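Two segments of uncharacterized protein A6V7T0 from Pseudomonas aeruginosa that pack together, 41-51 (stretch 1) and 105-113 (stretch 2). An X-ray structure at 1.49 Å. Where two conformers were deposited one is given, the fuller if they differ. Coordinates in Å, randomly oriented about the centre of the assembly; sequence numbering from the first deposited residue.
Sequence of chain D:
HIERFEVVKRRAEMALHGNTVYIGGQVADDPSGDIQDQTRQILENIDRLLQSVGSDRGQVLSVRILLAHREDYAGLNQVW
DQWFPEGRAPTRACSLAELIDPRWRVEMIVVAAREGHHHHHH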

# COMPACT_ATOMS: atom_id res chain seq x y z
N GLN D 41 4.70 18.74 -7.78
CA GLN D 41 6.11 18.29 -7.72
C GLN D 41 6.21 16.76 -7.70
O GLN D 41 7.02 16.18 -8.44
N ILE D 42 5.39 16.14 -6.86
CA ILE D 42 5.40 14.69 -6.71
C ILE D 42 4.93 14.02 -7.98
O ILE D 42 5.58 13.10 -8.46
N LEU D 43 3.79 14.46 -8.54
CA LEU D 43 3.32 13.86 -9.76
C LEU D 43 4.28 14.06 -10.91
O LEU D 43 4.41 13.17 -11.76
N GLU D 44 4.97 15.22 -10.95
CA GLU D 44 5.97 15.38 -12.00
C GLU D 44 7.15 14.42 -11.84
O GLU D 44 7.62 13.87 -12.85
N ASN D 45 7.61 14.21 -10.61
CA ASN D 45 8.73 13.28 -10.43
C ASN D 45 8.30 11.85 -10.76
O ASN D 45 9.06 11.08 -11.38
N ILE D 46 7.06 11.48 -10.40
CA ILE D 46 6.52 10.20 -10.85
C ILE D 46 6.52 10.06 -12.37
O ILE D 46 6.87 9.03 -12.92
N ASP D 47 6.09 11.15 -13.03
CA ASP D 47 6.04 11.17 -14.49
C ASP D 47 7.42 10.88 -15.09
O ASP D 47 7.56 10.12 -16.03
N ARG D 48 8.42 11.57 -14.53
CA ARG D 48 9.81 11.46 -15.02
C ARG D 48 10.29 10.03 -14.85
O ARG D 48 10.84 9.44 -15.77
N LEU D 49 10.03 9.48 -13.66
CA LEU D 49 10.44 8.12 -13.37
C LEU D 49 9.76 7.11 -14.28
O LEU D 49 10.43 6.28 -14.90
N LEU D 50 8.44 7.25 -14.46
CA LEU D 50 7.70 6.36 -15.35
C LEU D 50 8.23 6.43 -16.77
O LEU D 50 8.47 5.43 -17.40
N GLN D 51 8.39 7.64 -17.29
CA GLN D 51 8.78 7.76 -18.69
C GLN D 51 10.20 7.23 -18.94
O GLN D 51 10.48 6.71 -20.04
N ARG D 105 3.45 17.82 2.98
CA ARG D 105 2.00 17.89 3.11
C ARG D 105 1.38 16.61 2.56
O ARG D 105 0.22 16.31 2.84
N VAL D 106 2.16 15.85 1.79
CA VAL D 106 1.63 14.65 1.15
C VAL D 106 2.78 13.74 0.72
O VAL D 106 3.90 14.20 0.44
N GLU D 107 2.50 12.45 0.70
CA GLU D 107 3.45 11.46 0.23
C GLU D 107 2.67 10.44 -0.57
O GLU D 107 1.56 10.06 -0.17
N MSE D 108 3.22 10.01 -1.70
CA MSE D 108 2.55 9.02 -2.58
C MSE D 108 3.43 7.82 -2.78
O MSE D 108 4.67 7.93 -2.86
N ILE D 109 2.79 6.66 -2.93
CA ILE D 109 3.46 5.38 -3.17
C ILE D 109 2.78 4.72 -4.36
O ILE D 109 1.53 4.65 -4.40
N VAL D 110 3.53 4.27 -5.34
CA VAL D 110 2.97 3.96 -6.64
C VAL D 110 3.28 2.55 -7.14
O VAL D 110 4.42 2.08 -7.00
N VAL D 111 2.29 1.90 -7.71
CA VAL D 111 2.48 0.74 -8.57
C VAL D 111 1.93 1.07 -9.95
O VAL D 111 0.82 1.63 -10.06
N ALA D 112 2.69 0.75 -11.00
CA ALA D 112 2.31 1.09 -12.37
C ALA D 112 2.63 -0.06 -13.31
O ALA D 112 3.36 -1.00 -12.95
N ALA D 113 2.07 -0.01 -14.50
CA ALA D 113 2.42 -0.96 -15.56
C ALA D 113 3.43 -0.35 -16.52
O ALA D 113 3.58 0.87 -16.61

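Which side chains point into the space between helix and strand? The helix runs along the strand at 24° between their N-to-C directions, with the axes 9.5 Å apart at closest approach, so residues pair off in the same order along both. From the helix, Ile 42, Ile 46 and Leu 50 point toward the strand, spaced four residues apart, about one helical turn. From the strand, every second residue does the same: Val 106, Met 108, Val 110 and Ala 112. The alternation of an extended chain turns Glu 107, Ile 109, Val 111 and Ala 113 away.

What do the branched aliphatic side chains touch? Ile 42, with chi1 m and chi2 t, extends CD1 to 3.5 Å from CG1 of Val 106, whose chi1 is p; the same CD1 lies 3.5 Å from the backbone O of Val 106, a plain van der Waals approach. One turn on, Ile 46 repeats the m, t rotamer and sets its CD1 3.7 Å from CG2 of Val 110, a valine with chi1 t. Leu 50, again m, t, brings CD2 to 3.6 Å from CB of Ala 112. The alanine side chain ends at CB, so Leu 50 makes the longer reach between the CA atoms of Leu 50 and Ala 112, which lie 8.1 Å apart.

How does the selenomethionine at Met 108 fit in? Its chi1 is m, while chi2 and chi3 are both t, and its selenium meets three helix residues. SE lies 3.8 Å from CG2 of Ile 42, 3.9 Å from CD2 of Leu 43 and, more loosely, 4.3 Å from CD1 of Ile 46. Leu 43 joins from the side: its CA-to-CB bond points sideways, but its m, t rotamer brings the end of the side chain nearer the strand. Ile 42 thus touches both Val 106 and Met 108, and Ile 46 touches both Met 108 and Val 110, linking successive inward residues of the strand.

Where are the polar partners? No hydrogen bond crosses between the stretches, and the contact is held by apolar packing that buries 341 Å² in all. Polar side chains of the helix lie out of reach of the strand. Among them, Arg 48 folds back to Asn 45, one turn earlier, and donates two hydrogen bonds to its OD1, from NE at 3.1 Å and from NH1 at 2.9 Å. Glu 107, on the strand, points away from the helix and finds a hydrogen-bond partner elsewhere in the structure.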

# COMPACT_ATOMS: atom_id res chain seq x y z
CB GLN D 41 6.85 18.82 -6.50
CG GLN D 41 7.19 20.31 -6.53
CD GLN D 41 7.87 20.73 -5.25
OE1 GLN D 41 8.92 20.19 -4.89
NE2 GLN D 41 7.25 21.66 -4.52
CB ILE D 42 4.54 14.27 -5.50
CG1 ILE D 42 5.24 14.65 -4.19
CG2 ILE D 42 4.22 12.75 -5.55
CD1 ILE D 42 4.30 14.69 -3.01
CB LEU D 43 1.91 14.35 -10.12
CG LEU D 43 0.82 13.90 -9.13
CD1 LEU D 43 -0.46 14.73 -9.39
CD2 LEU D 43 0.52 12.44 -9.32
CB GLU D 44 6.49 16.80 -12.11
CG GLU D 44 7.57 16.85 -13.17
CD GLU D 44 7.96 18.22 -13.58
OE1 GLU D 44 8.04 18.45 -14.81
OE2 GLU D 44 8.19 19.05 -12.68
CB ASN D 45 9.29 13.33 -9.01
CG ASN D 45 10.66 12.67 -8.93
OD1 ASN D 45 11.59 13.07 -9.67
ND2 ASN D 45 10.82 11.67 -8.05
CB ILE D 46 5.12 9.93 -10.21
CG1 ILE D 46 5.28 9.70 -8.70
CG2 ILE D 46 4.43 8.74 -10.84
CD1 ILE D 46 3.99 9.96 -7.90
CB ASP D 47 5.53 12.54 -15.00
CG ASP D 47 4.55 12.42 -16.16
OD1 ASP D 47 3.60 11.65 -16.06
OD2 ASP D 47 4.68 13.16 -17.16
CB ARG D 48 10.71 12.42 -14.28
CG ARG D 48 12.18 12.29 -14.63
CD ARG D 48 13.04 13.19 -13.75
NE ARG D 48 13.07 12.74 -12.37
CZ ARG D 48 13.82 11.72 -11.92
NH1 ARG D 48 13.79 11.39 -10.65
NH2 ARG D 48 14.59 11.02 -12.75
CB LEU D 49 10.15 7.79 -11.90
CG LEU D 49 11.08 8.39 -10.86
CD1 LEU D 49 10.53 8.29 -9.44
CD2 LEU D 49 12.45 7.71 -10.95
CB LEU D 50 6.21 6.72 -15.36
CG LEU D 50 5.51 6.34 -14.06
CD1 LEU D 50 4.10 6.93 -14.05
CD2 LEU D 50 5.51 4.78 -13.81
CB GLN D 51 8.64 9.21 -19.16
CG GLN D 51 7.18 9.63 -19.23
CD GLN D 51 6.93 10.98 -19.84
OE1 GLN D 51 5.77 11.40 -19.96
NE2 GLN D 51 7.99 11.66 -20.27
CB ARG D 105 1.42 19.11 2.36
CG ARG D 105 1.80 20.44 3.01
CD ARG D 105 1.26 21.64 2.24
NE ARG D 105 1.59 22.86 2.99
CZ ARG D 105 0.90 23.34 4.03
NH1 ARG D 105 -0.22 22.76 4.44
NH2 ARG D 105 1.33 24.43 4.65
CB VAL D 106 0.72 15.00 -0.06
CG1 VAL D 106 1.48 15.71 -1.18
CG2 VAL D 106 -0.03 13.75 -0.57
CB GLU D 107 4.16 10.80 1.41
CG GLU D 107 5.17 9.71 0.98
CD GLU D 107 6.13 9.28 2.09
OE1 GLU D 107 6.93 8.33 1.85
OE2 GLU D 107 6.14 9.89 3.18
CB MSE D 108 2.26 9.63 -3.93
CG MSE D 108 1.17 10.69 -3.82
SE MSE D 108 0.65 11.33 -5.57
CE MSE D 108 -0.50 12.79 -5.04
CB ILE D 109 3.34 4.42 -1.95
CG1 ILE D 109 3.64 5.16 -0.65
CG2 ILE D 109 4.28 3.22 -2.14
CD1 ILE D 109 3.15 4.41 0.63
CB VAL D 110 3.52 4.95 -7.68
CG1 VAL D 110 3.01 4.65 -9.09
CG2 VAL D 110 3.19 6.38 -7.26
CB VAL D 111 1.77 -0.52 -8.01
CG1 VAL D 111 2.06 -1.72 -8.89
CG2 VAL D 111 2.29 -0.80 -6.62
CB ALA D 112 3.04 2.37 -12.81
CB ALA D 113 1.18 -1.40 -16.30